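PDB 1O63: ATP phosphoribosyltransferase from Thermotoga maritima, which probably catalyses the condensation of ATP with 5-phosphoribosyl 1-diphosphate to give phosphoribosyl-ATP, the first step of histidine biosynthesis. Local coordinates for residues I106-K109 / V113-R116; L145-T150 / D165-I170. One frame throughout, in Å; residues are numbered along the deposited sequence. Where two conformers were deposited one is given.

In the fold
Both contacts lie on the same side of the chain's centre, and their own centres are about 9 Å apart. Interaction 1 packs helix 111-121 on strand 104-108; interaction 2 joins two strands of the same mixed sheet, 145-150 and 161-176. Strands 104-108 and 145-150 are direct neighbours, and the two contacts are joined by one main-chain and one side-chain link: Ala107 N lies 3.0 Å from Leu145 O, and the hydroxyl Thr108 OG1 lies 2.9 Å from Val147 O, both probable hydrogen bonds. Helix 111-121 also covers interaction 2, through Thr114 on Val147 and Tyr117 on Ile167. As in related enzymes, the turn after strand 145-150 probably binds phosphoribosyl diphosphate.

Interaction 1 of 2, residues I106-K109 / V113-R116; sequences IATK and VTQR
Thr108 and Thr114 mark the closest backbone approach, with their CA atoms 7.4 Å apart, where the end of strand 104-108 meets the first turn of helix 111-121. Ile106 and Thr108 point their side chains toward the helix from the start, the alternation expected of an extended chain, and Thr114 answers from the helix side. With OG1 of Thr108 anti to the backbone N (chi1 179°), CG2 lies between N and the carbonyl carbon and faces the helix; OG1 accepts a hydrogen bond from Phe110 N. In the modelled conformer of Thr114, CG2 comes 3.4 Å from Thr108 CG2; because Thr114 was deposited in two conformers, the tightness of this methyl pair is doubtful. Beside it, Ile106 passes Thr114 in the opposite sense, its CD1 3.9 Å from Thr114 OG1. Ile127, from the next strand, and Val147, on the other flank, also touch Thr114. Strand and helix open a beta-alpha-beta unit completed by strand 125-129. No hydrogen bond crosses the 117 Å² interface: the threonines meet through methyls, and Thr114 OG1, turned to Ile106, is buried without a partner in the model, so this van der Waals contact probably pays a polar cost.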
ATOM      1  N   ILE A 106      12.910 -13.950   0.966  1.00 25.26           N
ATOM      2  CA  ILE A 106      12.076 -13.368   2.015  1.00 23.37           C
ATOM      3  C   ILE A 106      11.058 -12.407   1.375  1.00 24.84           C
ATOM      4  O   ILE A 106      11.502 -11.437   0.765  1.00 22.43           O
ATOM      5  CB  ILE A 106      12.902 -12.557   3.028  1.00 22.52           C
ATOM      6  CG1 ILE A 106      14.149 -13.345   3.467  1.00 24.86           C
ATOM      7  CG2 ILE A 106      12.059 -12.147   4.213  1.00 17.70           C
ATOM      8  CD1 ILE A 106      15.046 -12.618   4.454  1.00 27.05           C
ATOM      9  N   ALA A 107       9.784 -12.691   1.598  1.00 22.82           N
ATOM     10  CA  ALA A 107       8.697 -11.806   1.161  1.00 21.90           C
ATOM     11  C   ALA A 107       8.414 -10.807   2.274  1.00 22.12           C
ATOM     12  O   ALA A 107       8.492 -11.178   3.446  1.00 20.34           O
ATOM     13  CB  ALA A 107       7.412 -12.616   0.948  1.00 19.84           C
ATOM     14  N   THR A 108       8.081  -9.561   1.901  1.00 22.47           N
ATOM     15  CA  THR A 108       7.818  -8.576   2.970  1.00 22.25           C
ATOM     16  C   THR A 108       7.224  -7.308   2.364  1.00 21.89           C
ATOM     17  O   THR A 108       7.425  -7.055   1.169  1.00 22.18           O
ATOM     18  CB  THR A 108       9.164  -8.219   3.651  1.00 20.16           C
ATOM     19  OG1 THR A 108       8.973  -7.253   4.680  1.00 17.47           O
ATOM     20  CG2 THR A 108      10.136  -7.630   2.623  1.00 19.86           C
ATOM     21  N   LYS A 109       6.555  -6.515   3.174  1.00 22.07           N
ATOM     22  CA  LYS A 109       6.130  -5.172   2.825  1.00 23.66           C
ATOM     23  C   LYS A 109       7.214  -4.157   3.220  1.00 24.31           C
ATOM     24  O   LYS A 109       7.094  -2.949   2.944  1.00 23.00           O
ATOM     25  CB  LYS A 109       4.863  -4.754   3.588  1.00 28.94           C
ATOM     26  CG  LYS A 109       3.694  -5.697   3.405  1.00 35.99           C
ATOM     27  CD  LYS A 109       2.387  -5.028   3.790  1.00 39.92           C
ATOM     28  CE  LYS A 109       2.133  -5.128   5.261  1.00 43.93           C
ATOM     29  NZ  LYS A 109       0.721  -4.801   5.629  1.00 46.74           N
ATOM     30  N   VAL A 113      13.807  -2.537   6.002  1.00 21.98           N
ATOM     31  CA  VAL A 113      13.898  -3.244   7.280  1.00 20.37           C
ATOM     32  C   VAL A 113      14.466  -4.659   7.064  1.00 20.93           C
ATOM     33  O   VAL A 113      15.361  -5.093   7.764  1.00 20.14           O
ATOM     34  CB  VAL A 113      12.491  -3.366   7.905  1.00 20.83           C
ATOM     35  CG1 VAL A 113      12.422  -4.495   8.913  1.00 19.61           C
ATOM     36  CG2 VAL A 113      12.148  -2.018   8.560  1.00 19.84           C
ATOM     37  N   THR A 114      13.925  -5.388   6.089  1.00 22.39           N
ATOM     38  CA  THR A 114      14.379  -6.765   5.831  1.00 21.91           C
ATOM     39  C   THR A 114      15.834  -6.760   5.370  1.00 24.03           C
ATOM     40  O   THR A 114      16.656  -7.540   5.876  1.00 21.99           O
ATOM     41  CB  THR A 114      13.528  -7.570   4.868  0.50 26.64           C
ATOM     42  OG1 THR A 114      14.249  -8.803   4.519  0.50 29.14           O
ATOM     43  CG2 THR A 114      13.275  -6.883   3.550  0.50 29.33           C
ATOM     44  N   GLN A 115      16.198  -5.833   4.482  1.00 23.25           N
ATOM     45  CA  GLN A 115      17.599  -5.773   4.033  1.00 27.36           C
ATOM     46  C   GLN A 115      18.518  -5.497   5.214  1.00 28.12           C
ATOM     47  O   GLN A 115      19.570  -6.139   5.350  1.00 30.81           O
ATOM     48  CB  GLN A 115      17.764  -4.713   2.951  1.00 31.67           C
ATOM     49  CG  GLN A 115      19.230  -4.364   2.641  1.00 36.09           C
ATOM     50  CD  GLN A 115      19.917  -5.495   1.907  1.00 40.62           C
ATOM     51  OE1 GLN A 115      19.248  -6.345   1.311  1.00 44.60           O
ATOM     52  NE2 GLN A 115      21.243  -5.529   1.932  1.00 41.27           N
ATOM     53  N   ARG A 116      18.117  -4.588   6.115  1.00 27.40           N
ATOM     54  CA  ARG A 116      18.935  -4.288   7.295  1.00 26.27           C
ATOM     55  C   ARG A 116      19.095  -5.521   8.177  1.00 28.17           C
ATOM     56  O   ARG A 116      20.138  -5.755   8.804  1.00 24.72           O
ATOM     57  CB  ARG A 116      18.310  -3.144   8.091  1.00 32.38           C
ATOM     58  CG  ARG A 116      19.200  -2.498   9.128  1.00 36.10           C
ATOM     59  CD  ARG A 116      18.562  -1.239   9.731  1.00 34.44           C
ATOM     60  NE  ARG A 116      18.324  -0.257   8.690  1.00 40.69           N
ATOM     61  CZ  ARG A 116      17.152   0.197   8.268  1.00 40.75           C
ATOM     62  NH1 ARG A 116      16.028  -0.213   8.846  1.00 37.73           N
ATOM     63  NH2 ARG A 116      17.135   1.082   7.275  1.00 41.15           N
TER

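Interaction 2 of 2, residues L145-T150 / D165-I170; sequences LIVDIT and DEIFVI
Val147 and Ile167, like Ile149 and Ile170, pair with CA atoms 8.6 Å apart across two strands whose touching parts run in the same sense, 24° from parallel. That spacing is too wide for direct strand pairing: strand 81-94 runs between them, antiparallel to both, and the contact bridges it by side chains alone. At the first pair, the delta methyl of Ile167 sits against both branches of the valine, CD1 lying 3.7 Å from Val147 CG1 and 4.0 Å from Val147 CG2. Ile167 CG1 is anti to its carbonyl carbon and the chain then runs extended, carrying CD1 across Val147 at about a right angle. The second pair repeats this crossing: Ile170 CD1 sits 3.6 Å from Ile149 CG1 and 3.9 Å from Ile149 CD1. A step of two residues on one strand (147 to 149) thus matches a step of three on the other (167 to 170). The extra residue belongs to a classic beta bulge, in which Ile167 and Phe168 face a single residue of strand 81-94; the psi of -43° at Ile167 is its backbone signature. Glu166 forms a salt bridge with Arg88, while Asp67 of helix 66-71 touches both Ile149 and Ile170. Apolar residues reaching across an intervening antiparallel strand are consistent with the sheet of a periplasmic-binding-protein-like lobe, in which long strands 81-94 and 161-176 run on toward the other lobe.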
ATOM      1  N   LEU A 145      10.810 -17.454   3.747  1.00 20.74           N
ATOM      2  CA  LEU A 145      10.576 -16.761   4.977  1.00 20.36           C
ATOM      3  C   LEU A 145       9.832 -15.431   4.709  1.00 20.34           C
ATOM      4  O   LEU A 145       9.766 -14.974   3.589  1.00 21.37           O
ATOM      5  CB  LEU A 145      11.898 -16.345   5.679  1.00 18.32           C
ATOM      6  CG  LEU A 145      12.923 -17.430   5.988  1.00 24.59           C
ATOM      7  CD1 LEU A 145      14.306 -16.841   6.278  1.00 20.93           C
ATOM      8  CD2 LEU A 145      12.493 -18.315   7.143  1.00 25.28           C
ATOM      9  N   ILE A 146       9.268 -14.883   5.781  1.00 20.64           N
ATOM     10  CA  ILE A 146       8.684 -13.546   5.662  1.00 21.81           C
ATOM     11  C   ILE A 146       9.208 -12.656   6.788  1.00 19.35           C
ATOM     12  O   ILE A 146       9.711 -13.185   7.782  1.00 21.85           O
ATOM     13  CB  ILE A 146       7.153 -13.523   5.727  1.00 21.15           C
ATOM     14  CG1 ILE A 146       6.696 -13.997   7.100  1.00 22.67           C
ATOM     15  CG2 ILE A 146       6.550 -14.333   4.559  1.00 19.02           C
ATOM     16  CD1 ILE A 146       5.210 -13.974   7.357  1.00 26.74           C
ATOM     17  N   VAL A 147       9.141 -11.353   6.554  1.00 18.51           N
ATOM     18  CA  VAL A 147       9.409 -10.380   7.636  1.00 19.58           C
ATOM     19  C   VAL A 147       8.119  -9.554   7.700  1.00 20.42           C
ATOM     20  O   VAL A 147       7.756  -8.955   6.689  1.00 20.72           O
ATOM     21  CB  VAL A 147      10.626  -9.501   7.394  1.00 20.00           C
ATOM     22  CG1 VAL A 147      10.611  -8.285   8.309  1.00 19.82           C
ATOM     23  CG2 VAL A 147      11.927 -10.269   7.546  1.00 18.20           C
ATOM     24  N   ASP A 148       7.380  -9.669   8.792  1.00 20.25           N
ATOM     25  CA  ASP A 148       6.066  -8.993   8.836  1.00 22.52           C
ATOM     26  C   ASP A 148       5.673  -8.653  10.261  1.00 21.87           C
ATOM     27  O   ASP A 148       6.301  -9.098  11.229  1.00 21.72           O
ATOM     28  CB  ASP A 148       4.991  -9.881   8.200  1.00 22.29           C
ATOM     29  CG  ASP A 148       3.766  -9.134   7.731  1.00 27.60           C
ATOM     30  OD1 ASP A 148       3.765  -7.880   7.739  1.00 29.98           O
ATOM     31  OD2 ASP A 148       2.775  -9.789   7.345  1.00 28.60           O
ATOM     32  N   ILE A 149       4.599  -7.896  10.389  1.00 23.15           N
ATOM     33  CA  ILE A 149       4.091  -7.485  11.695  1.00 22.80           C
ATOM     34  C   ILE A 149       3.060  -8.532  12.176  1.00 25.71           C
ATOM     35  O   ILE A 149       2.282  -9.040  11.382  1.00 24.51           O
ATOM     36  CB  ILE A 149       3.345  -6.142  11.599  1.00 24.68           C
ATOM     37  CG1 ILE A 149       4.267  -5.004  11.135  1.00 22.40           C
ATOM     38  CG2 ILE A 149       2.659  -5.769  12.911  1.00 24.22           C
ATOM     39  CD1 ILE A 149       3.408  -3.719  10.924  1.00 23.63           C
ATOM     40  N   THR A 150       3.077  -8.760  13.466  1.00 27.11           N
ATOM     41  CA  THR A 150       2.167  -9.601  14.199  1.00 29.13           C
ATOM     42  C   THR A 150       1.858  -8.927  15.542  1.00 28.42           C
ATOM     43  O   THR A 150       2.680  -8.183  16.065  1.00 27.46           O
ATOM     44  CB  THR A 150       2.784 -10.997  14.484  1.00 30.25           C
ATOM     45  OG1 THR A 150       1.811 -11.825  15.128  1.00 31.96           O
ATOM     46  CG2 THR A 150       3.986 -10.885  15.414  1.00 31.41           C
ATOM     47  N   ASP A 165      12.290 -15.042  14.853  1.00 30.00           N
ATOM     48  CA  ASP A 165      13.083 -14.000  15.488  1.00 31.39           C
ATOM     49  C   ASP A 165      12.233 -12.721  15.632  1.00 33.20           C
ATOM     50  O   ASP A 165      11.442 -12.374  14.756  1.00 29.91           O
ATOM     51  CB  ASP A 165      14.334 -13.691  14.680  1.00 31.06           C
ATOM     52  CG  ASP A 165      15.467 -13.025  15.432  1.00 35.38           C
ATOM     53  OD1 ASP A 165      15.440 -12.976  16.681  1.00 33.71           O
ATOM     54  OD2 ASP A 165      16.443 -12.555  14.773  1.00 29.30           O
ATOM     55  N   GLU A 166      12.500 -12.011  16.722  1.00 31.21           N
ATOM     56  CA  GLU A 166      11.812 -10.732  16.971  1.00 32.12           C
ATOM     57  C   GLU A 166      12.725  -9.623  16.466  1.00 31.57           C
ATOM     58  O   GLU A 166      13.879  -9.547  16.903  1.00 31.99           O
ATOM     59  CB  GLU A 166      11.572 -10.597  18.473  1.00 37.70           C
ATOM     60  CG  GLU A 166      10.817 -11.753  19.110  1.00 43.96           C
ATOM     61  CD  GLU A 166       9.309 -11.541  19.084  1.00 50.05           C
ATOM     62  OE1 GLU A 166       8.549 -12.494  19.338  1.00 50.97           O
ATOM     63  OE2 GLU A 166       8.890 -10.397  18.794  1.00 52.70           O
ATOM     64  N   ILE A 167      12.306  -8.831  15.483  1.00 30.99           N
ATOM     65  CA  ILE A 167      13.274  -7.837  14.942  1.00 29.25           C
ATOM     66  C   ILE A 167      13.193  -6.533  15.710  1.00 29.47           C
ATOM     67  O   ILE A 167      14.183  -5.847  15.913  1.00 30.40           O
ATOM     68  CB  ILE A 167      13.060  -7.628  13.442  1.00 27.10           C
ATOM     69  CG1 ILE A 167      13.193  -8.975  12.704  1.00 25.93           C
ATOM     70  CG2 ILE A 167      14.075  -6.615  12.914  1.00 26.94           C
ATOM     71  CD1 ILE A 167      12.840  -8.932  11.241  1.00 27.12           C
ATOM     72  N   PHE A 168      11.974  -6.074  16.016  1.00 27.01           N
ATOM     73  CA  PHE A 168      11.813  -4.883  16.826  1.00 25.88           C
ATOM     74  C   PHE A 168      10.360  -4.767  17.250  1.00 25.71           C
ATOM     75  O   PHE A 168       9.430  -5.257  16.566  1.00 24.20           O
ATOM     76  CB  PHE A 168      12.297  -3.573  16.241  1.00 25.12           C
ATOM     77  CG  PHE A 168      11.743  -3.174  14.919  1.00 24.22           C
ATOM     78  CD1 PHE A 168      10.487  -2.585  14.821  1.00 24.27           C
ATOM     79  CD2 PHE A 168      12.471  -3.368  13.754  1.00 23.76           C
ATOM     80  CE1 PHE A 168       9.982  -2.210  13.591  1.00 22.47           C
ATOM     81  CE2 PHE A 168      11.963  -3.018  12.519  1.00 23.59           C
ATOM     82  CZ  PHE A 168      10.705  -2.429  12.435  1.00 24.49           C
ATOM     83  N   VAL A 169      10.215  -4.101  18.387  1.00 22.85           N
ATOM     84  CA  VAL A 169       8.871  -3.854  18.914  1.00 25.81           C
ATOM     85  C   VAL A 169       8.356  -2.572  18.254  1.00 26.12           C
ATOM     86  O   VAL A 169       9.172  -1.704  17.974  1.00 26.38           O
ATOM     87  CB  VAL A 169       8.932  -3.671  20.442  1.00 29.34           C
ATOM     88  CG1 VAL A 169       7.651  -3.037  20.960  1.00 30.28           C
ATOM     89  CG2 VAL A 169       9.195  -5.031  21.087  1.00 29.75           C
ATOM     90  N   ILE A 170       7.087  -2.535  17.904  1.00 26.55           N
ATOM     91  CA  ILE A 170       6.509  -1.402  17.197  1.00 26.30           C
ATOM     92  C   ILE A 170       5.621  -0.578  18.127  1.00 27.79           C
ATOM     93  O   ILE A 170       4.718  -1.095  18.787  1.00 26.59           O
ATOM     94  CB  ILE A 170       5.689  -1.830  15.982  1.00 26.66           C
ATOM     95  CG1 ILE A 170       6.630  -2.406  14.883  1.00 22.45           C
ATOM     96  CG2 ILE A 170       4.892  -0.669  15.392  1.00 25.68           C
ATOM     97  CD1 ILE A 170       5.836  -3.329  13.963  1.00 25.56           C
TER